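PDB 1U0L: small ribosomal subunit biogenesis GTPase RsgA from Thermotoga maritima, which probably assists late maturation of the 30S ribosomal subunit as a circularly permuted GTPase that hydrolyses GTP slowly and binds one zinc ion. Local coordinates for residues E240-F251 and R284-L295. Numbering follows the deposited sequence.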
loop_
_atom_site.group_PDB
_atom_site.type_symbol
_atom_site.label_atom_id
_atom_site.label_comp_id
_atom_site.label_asym_id
_atom_site.label_seq_id
_atom_site.Cartn_x
_atom_site.Cartn_y
_atom_site.Cartn_z
ATOM N N GLU A 240 -17.357 1.668 -7.558
ATOM C CA GLU A 240 -18.675 2.207 -7.873
ATOM C C GLU A 240 -18.856 3.449 -7.018
ATOM O O GLU A 240 -18.376 3.512 -5.888
ATOM C CB GLU A 240 -19.762 1.182 -7.545
ATOM C CG GLU A 240 -20.628 0.758 -8.731
ATOM C CD GLU A 240 -19.822 0.144 -9.866
ATOM O OE1 GLU A 240 -19.256 0.902 -10.681
ATOM O OE2 GLU A 240 -19.749 -1.103 -9.939
ATOM N N PRO A 241 -19.558 4.455 -7.539
ATOM C CA PRO A 241 -19.771 5.692 -6.778
ATOM C C PRO A 241 -20.247 5.439 -5.349
ATOM O O PRO A 241 -19.621 5.878 -4.384
ATOM C CB PRO A 241 -20.815 6.434 -7.610
ATOM C CG PRO A 241 -20.525 5.959 -9.009
ATOM C CD PRO A 241 -20.315 4.472 -8.800
ATOM N N GLU A 242 -21.361 4.726 -5.228
ATOM C CA GLU A 242 -21.958 4.409 -3.932
ATOM C C GLU A 242 -21.053 3.568 -3.034
ATOM O O GLU A 242 -21.344 3.376 -1.856
ATOM C CB GLU A 242 -23.293 3.689 -4.146
ATOM C CG GLU A 242 -23.247 2.607 -5.223
ATOM C CD GLU A 242 -23.377 3.162 -6.632
ATOM O OE1 GLU A 242 -22.967 2.468 -7.586
ATOM O OE2 GLU A 242 -23.902 4.287 -6.788
ATOM N N GLU A 243 -19.955 3.077 -3.594
ATOM C CA GLU A 243 -19.012 2.251 -2.845
ATOM C C GLU A 243 -17.927 3.074 -2.137
ATOM O O GLU A 243 -17.525 2.773 -1.006
ATOM C CB GLU A 243 -18.371 1.243 -3.803
ATOM C CG GLU A 243 -17.193 0.475 -3.238
ATOM C CD GLU A 243 -16.633 -0.516 -4.243
ATOM O OE1 GLU A 243 -15.566 -1.107 -3.964
ATOM O OE2 GLU A 243 -17.266 -0.703 -5.307
ATOM N N LEU A 244 -17.463 4.116 -2.820
ATOM C CA LEU A 244 -16.430 5.010 -2.317
ATOM C C LEU A 244 -16.559 5.392 -0.833
ATOM O O LEU A 244 -15.571 5.370 -0.099
ATOM C CB LEU A 244 -16.437 6.284 -3.157
ATOM C CG LEU A 244 -15.143 6.904 -3.683
ATOM C CD1 LEU A 244 -15.432 8.358 -4.020
ATOM C CD2 LEU A 244 -14.030 6.814 -2.660
ATOM N N LYS A 245 -17.766 5.746 -0.395
ATOM C CA LYS A 245 -18.003 6.173 0.990
ATOM C C LYS A 245 -17.441 5.228 2.058
ATOM O O LYS A 245 -17.155 5.651 3.179
ATOM C CB LYS A 245 -19.505 6.374 1.231
ATOM C CG LYS A 245 -20.264 5.075 1.423
ATOM C CD LYS A 245 -21.754 5.278 1.544
ATOM C CE LYS A 245 -22.356 5.676 0.220
ATOM N NZ LYS A 245 -23.792 5.298 0.165
ATOM N N HIS A 246 -17.287 3.955 1.713
ATOM C CA HIS A 246 -16.758 2.969 2.649
ATOM C C HIS A 246 -15.241 3.035 2.735
ATOM O O HIS A 246 -14.621 2.280 3.476
ATOM C CB HIS A 246 -17.139 1.550 2.219
ATOM C CG HIS A 246 -18.610 1.327 2.090
ATOM N ND1 HIS A 246 -19.495 1.596 3.110
ATOM C CD2 HIS A 246 -19.354 0.871 1.055
ATOM C CE1 HIS A 246 -20.722 1.321 2.707
ATOM N NE2 HIS A 246 -20.664 0.879 1.464
ATOM N N TYR A 247 -14.635 3.933 1.978
ATOM C CA TYR A 247 -13.193 4.029 1.979
ATOM C C TYR A 247 -12.683 5.312 2.626
ATOM O O TYR A 247 -11.570 5.782 2.358
ATOM C CB TYR A 247 -12.718 3.862 0.546
ATOM C CG TYR A 247 -13.122 2.511 -0.012
ATOM C CD1 TYR A 247 -13.468 2.359 -1.354
ATOM C CD2 TYR A 247 -13.118 1.369 0.797
ATOM C CE1 TYR A 247 -13.795 1.106 -1.882
ATOM C CE2 TYR A 247 -13.438 0.113 0.277
ATOM C CZ TYR A 247 -13.769 -0.005 -1.061
ATOM O OH TYR A 247 -14.019 -1.239 -1.602
ATOM N N PHE A 248 -13.524 5.859 3.498
ATOM C CA PHE A 248 -13.223 7.054 4.270
ATOM C C PHE A 248 -13.612 6.714 5.710
ATOM O O PHE A 248 -14.726 7.027 6.131
ATOM C CB PHE A 248 -14.067 8.235 3.795
ATOM C CG PHE A 248 -13.480 8.987 2.633
ATOM C CD1 PHE A 248 -13.581 8.491 1.340
ATOM C CD2 PHE A 248 -12.814 10.196 2.845
ATOM C CE1 PHE A 248 -13.030 9.178 0.269
ATOM C CE2 PHE A 248 -12.255 10.898 1.790
ATOM C CZ PHE A 248 -12.361 10.387 0.488
ATOM N N LYS A 249 -12.711 6.051 6.443
ATOM C CA LYS A 249 -12.957 5.665 7.836
ATOM C C LYS A 249 -14.046 6.508 8.481
ATOM O O LYS A 249 -15.107 5.997 8.829
ATOM C CB LYS A 249 -11.707 5.836 8.696
ATOM C CG LYS A 249 -10.560 4.862 8.482
ATOM C CD LYS A 249 -9.648 4.886 9.724
ATOM C CE LYS A 249 -8.412 4.069 9.521
ATOM N NZ LYS A 249 -8.746 2.733 8.927
ATOM N N GLU A 250 -13.760 7.800 8.648
ATOM C CA GLU A 250 -14.688 8.747 9.270
ATOM C C GLU A 250 -16.149 8.473 8.956
ATOM O O GLU A 250 -16.997 8.572 9.835
ATOM C CB GLU A 250 -14.380 10.186 8.843
ATOM C CG GLU A 250 -12.944 10.589 8.964
ATOM C CD GLU A 250 -12.270 10.656 7.617
ATOM O OE1 GLU A 250 -12.315 9.642 6.882
ATOM O OE2 GLU A 250 -11.701 11.723 7.299
ATOM N N PHE A 251 -16.444 8.161 7.700
ATOM C CA PHE A 251 -17.814 7.879 7.285
ATOM C C PHE A 251 -18.143 6.454 7.727
ATOM O O PHE A 251 -17.754 5.485 7.062
ATOM C CB PHE A 251 -17.954 7.970 5.758
ATOM C CG PHE A 251 -17.475 9.274 5.157
ATOM C CD1 PHE A 251 -16.755 10.195 5.905
ATOM C CD2 PHE A 251 -17.711 9.549 3.814
ATOM C CE1 PHE A 251 -16.280 11.355 5.328
ATOM C CE2 PHE A 251 -17.236 10.712 3.232
ATOM C CZ PHE A 251 -16.520 11.614 3.988
ATOM N N ARG A 284 -11.337 16.251 3.749
ATOM C CA ARG A 284 -11.790 14.882 3.576
ATOM C C ARG A 284 -13.092 14.865 2.792
ATOM O O ARG A 284 -13.174 14.279 1.703
ATOM C CB ARG A 284 -11.977 14.208 4.937
ATOM C CG ARG A 284 -10.665 13.977 5.686
ATOM C CD ARG A 284 -9.796 12.915 5.010
ATOM N NE ARG A 284 -10.362 11.585 5.195
ATOM C CZ ARG A 284 -9.801 10.457 4.774
ATOM N NH1 ARG A 284 -8.645 10.488 4.135
ATOM N NH2 ARG A 284 -10.398 9.294 4.998
ATOM N N TYR A 285 -14.110 15.520 3.341
ATOM C CA TYR A 285 -15.401 15.565 2.676
ATOM C C TYR A 285 -15.260 16.019 1.215
ATOM O O TYR A 285 -15.759 15.376 0.282
ATOM C CB TYR A 285 -16.348 16.523 3.404
ATOM C CG TYR A 285 -17.712 16.509 2.774
ATOM C CD1 TYR A 285 -18.545 15.409 2.922
ATOM C CD2 TYR A 285 -18.118 17.531 1.922
ATOM C CE1 TYR A 285 -19.739 15.315 2.231
ATOM C CE2 TYR A 285 -19.318 17.446 1.223
ATOM C CZ TYR A 285 -20.119 16.328 1.380
ATOM O OH TYR A 285 -21.283 16.191 0.654
ATOM N N GLU A 286 -14.570 17.145 1.052
ATOM C CA GLU A 286 -14.326 17.780 -0.232
ATOM C C GLU A 286 -13.777 16.821 -1.272
ATOM O O GLU A 286 -14.353 16.673 -2.356
ATOM C CB GLU A 286 -13.355 18.942 -0.026
ATOM C CG GLU A 286 -13.101 19.794 -1.241
ATOM C CD GLU A 286 -12.192 20.960 -0.925
ATOM O OE1 GLU A 286 -11.024 20.722 -0.548
ATOM O OE2 GLU A 286 -12.647 22.115 -1.045
ATOM N N ASN A 287 -12.670 16.167 -0.938
ATOM C CA ASN A 287 -12.036 15.232 -1.852
ATOM C C ASN A 287 -12.932 14.026 -2.136
ATOM O O ASN A 287 -12.972 13.530 -3.282
ATOM C CB ASN A 287 -10.684 14.796 -1.289
ATOM C CG ASN A 287 -9.702 15.946 -1.195
ATOM O OD1 ASN A 287 -9.525 16.692 -2.154
ATOM N ND2 ASN A 287 -9.054 16.097 -0.039
ATOM N N TYR A 288 -13.651 13.560 -1.106
ATOM C CA TYR A 288 -14.555 12.429 -1.272
ATOM C C TYR A 288 -15.645 12.777 -2.297
ATOM O O TYR A 288 -15.947 11.983 -3.190
ATOM C CB TYR A 288 -15.215 12.044 0.054
ATOM C CG TYR A 288 -16.462 11.217 -0.170
ATOM C CD1 TYR A 288 -16.394 9.969 -0.803
ATOM C CD2 TYR A 288 -17.723 11.733 0.135
ATOM C CE1 TYR A 288 -17.545 9.270 -1.135
ATOM C CE2 TYR A 288 -18.882 11.045 -0.192
ATOM C CZ TYR A 288 -18.789 9.818 -0.829
ATOM O OH TYR A 288 -19.946 9.160 -1.185
ATOM N N VAL A 289 -16.241 13.961 -2.170
ATOM C CA VAL A 289 -17.274 14.379 -3.115
ATOM C C VAL A 289 -16.705 14.514 -4.529
ATOM O O VAL A 289 -17.336 14.082 -5.495
ATOM C CB VAL A 289 -17.905 15.721 -2.695
ATOM C CG1 VAL A 289 -18.855 16.208 -3.771
ATOM C CG2 VAL A 289 -18.638 15.548 -1.377
ATOM N N LYS A 290 -15.516 15.113 -4.642
ATOM C CA LYS A 290 -14.838 15.274 -5.928
ATOM C C LYS A 290 -14.679 13.894 -6.550
ATOM O O LYS A 290 -15.045 13.664 -7.705
ATOM C CB LYS A 290 -13.458 15.896 -5.723
ATOM C CG LYS A 290 -12.597 15.966 -6.983
ATOM C CD LYS A 290 -13.060 17.047 -7.956
ATOM C CE LYS A 290 -12.176 17.084 -9.199
ATOM N NZ LYS A 290 -10.729 17.186 -8.848
ATOM N N MET A 291 -14.131 12.967 -5.767
ATOM C CA MET A 291 -13.942 11.600 -6.238
ATOM C C MET A 291 -15.280 10.962 -6.593
ATOM O O MET A 291 -15.398 10.284 -7.610
ATOM C CB MET A 291 -13.209 10.763 -5.181
ATOM C CG MET A 291 -11.691 10.781 -5.360
ATOM S SD MET A 291 -10.740 9.672 -4.315
ATOM C CE MET A 291 -10.446 10.739 -2.922
ATOM N N PHE A 292 -16.286 11.192 -5.754
ATOM C CA PHE A 292 -17.610 10.647 -5.992
ATOM C C PHE A 292 -18.028 10.984 -7.420
ATOM O O PHE A 292 -18.200 10.096 -8.262
ATOM C CB PHE A 292 -18.623 11.242 -5.006
ATOM C CG PHE A 292 -20.005 10.672 -5.146
ATOM C CD1 PHE A 292 -20.344 9.484 -4.518
ATOM C CD2 PHE A 292 -20.941 11.276 -5.978
ATOM C CE1 PHE A 292 -21.599 8.896 -4.722
ATOM C CE2 PHE A 292 -22.198 10.696 -6.192
ATOM C CZ PHE A 292 -22.523 9.503 -5.562
ATOM N N TYR A 293 -18.179 12.276 -7.693
ATOM C CA TYR A 293 -18.585 12.730 -9.017
ATOM C C TYR A 293 -17.678 12.217 -10.158
ATOM O O TYR A 293 -18.150 11.946 -11.274
ATOM C CB TYR A 293 -18.672 14.259 -9.003
ATOM C CG TYR A 293 -19.929 14.777 -8.318
ATOM C CD1 TYR A 293 -19.937 16.007 -7.655
ATOM C CD2 TYR A 293 -21.115 14.038 -8.339
ATOM C CE1 TYR A 293 -21.088 16.484 -7.025
ATOM C CE2 TYR A 293 -22.274 14.508 -7.716
ATOM C CZ TYR A 293 -22.250 15.728 -7.059
ATOM O OH TYR A 293 -23.388 16.174 -6.425
ATOM N N GLU A 294 -16.386 12.072 -9.868
ATOM C CA GLU A 294 -15.431 11.572 -10.848
ATOM C C GLU A 294 -15.760 10.141 -11.239
ATOM O O GLU A 294 -15.519 9.733 -12.373
ATOM C CB GLU A 294 -14.016 11.623 -10.286
ATOM C CG GLU A 294 -13.294 12.918 -10.567
ATOM C CD GLU A 294 -11.957 13.010 -9.863
ATOM O OE1 GLU A 294 -11.192 12.018 -9.887
ATOM O OE2 GLU A 294 -11.664 14.079 -9.293
ATOM N N LEU A 295 -16.310 9.374 -10.303
ATOM C CA LEU A 295 -16.648 7.987 -10.583
ATOM C C LEU A 295 -17.970 7.872 -11.331
ATOM O O LEU A 295 -18.202 6.883 -12.027
ATOM C CB LEU A 295 -16.701 7.176 -9.278
ATOM C CG LEU A 295 -15.380 7.030 -8.504
ATOM C CD1 LEU A 295 -15.595 6.251 -7.206
ATOM C CD2 LEU A 295 -14.365 6.325 -9.379
#
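The Tyr288 ring takes the edge of Phe251 on one face, and its own edge turns to a face of Phe248. Both pairs are T-shaped; the Phe251 and Tyr288 planes stand at 89°, with centroids 5.1 Å apart. This aromatic cluster belongs to the zinc-finger region, where residues 240-251 pack on helix 282-296. Tyr288 CB also lies over the Phe248 face as a CH-pi contact, 3.6 Å from the ring centroid. Met291 CE meets the Phe248 edge. With CG anti to the backbone N (chi1 161°), the Tyr288 ring runs alongside Lys245, its OH 3.7 Å from Lys245 CB. That OH hydrogen-bonds Asn262 O, beside the zinc ligands Cys261 and His263. A leucine at Tyr288 would probably leave Phe251 without its face partner and Asn262 O without this bond. Leu244 is a knob among Tyr288, Met291, Phe292 and Leu295; its CD1 lies 3.5 Å from Met291 CB. Pro241 rests on Phe292 and Leu295. Phe248 CD2 lies over one face of the Arg284 guanidinium. Glu250 makes a two-pronged salt bridge at the guanidinium edge, the planes turned 37° apart. Arg284 NE pairs with Glu250 OE2; Arg284 NH2 reaches the syn side of Glu250 OE1 at 2.7 Å, somewhat out of the carboxylate plane.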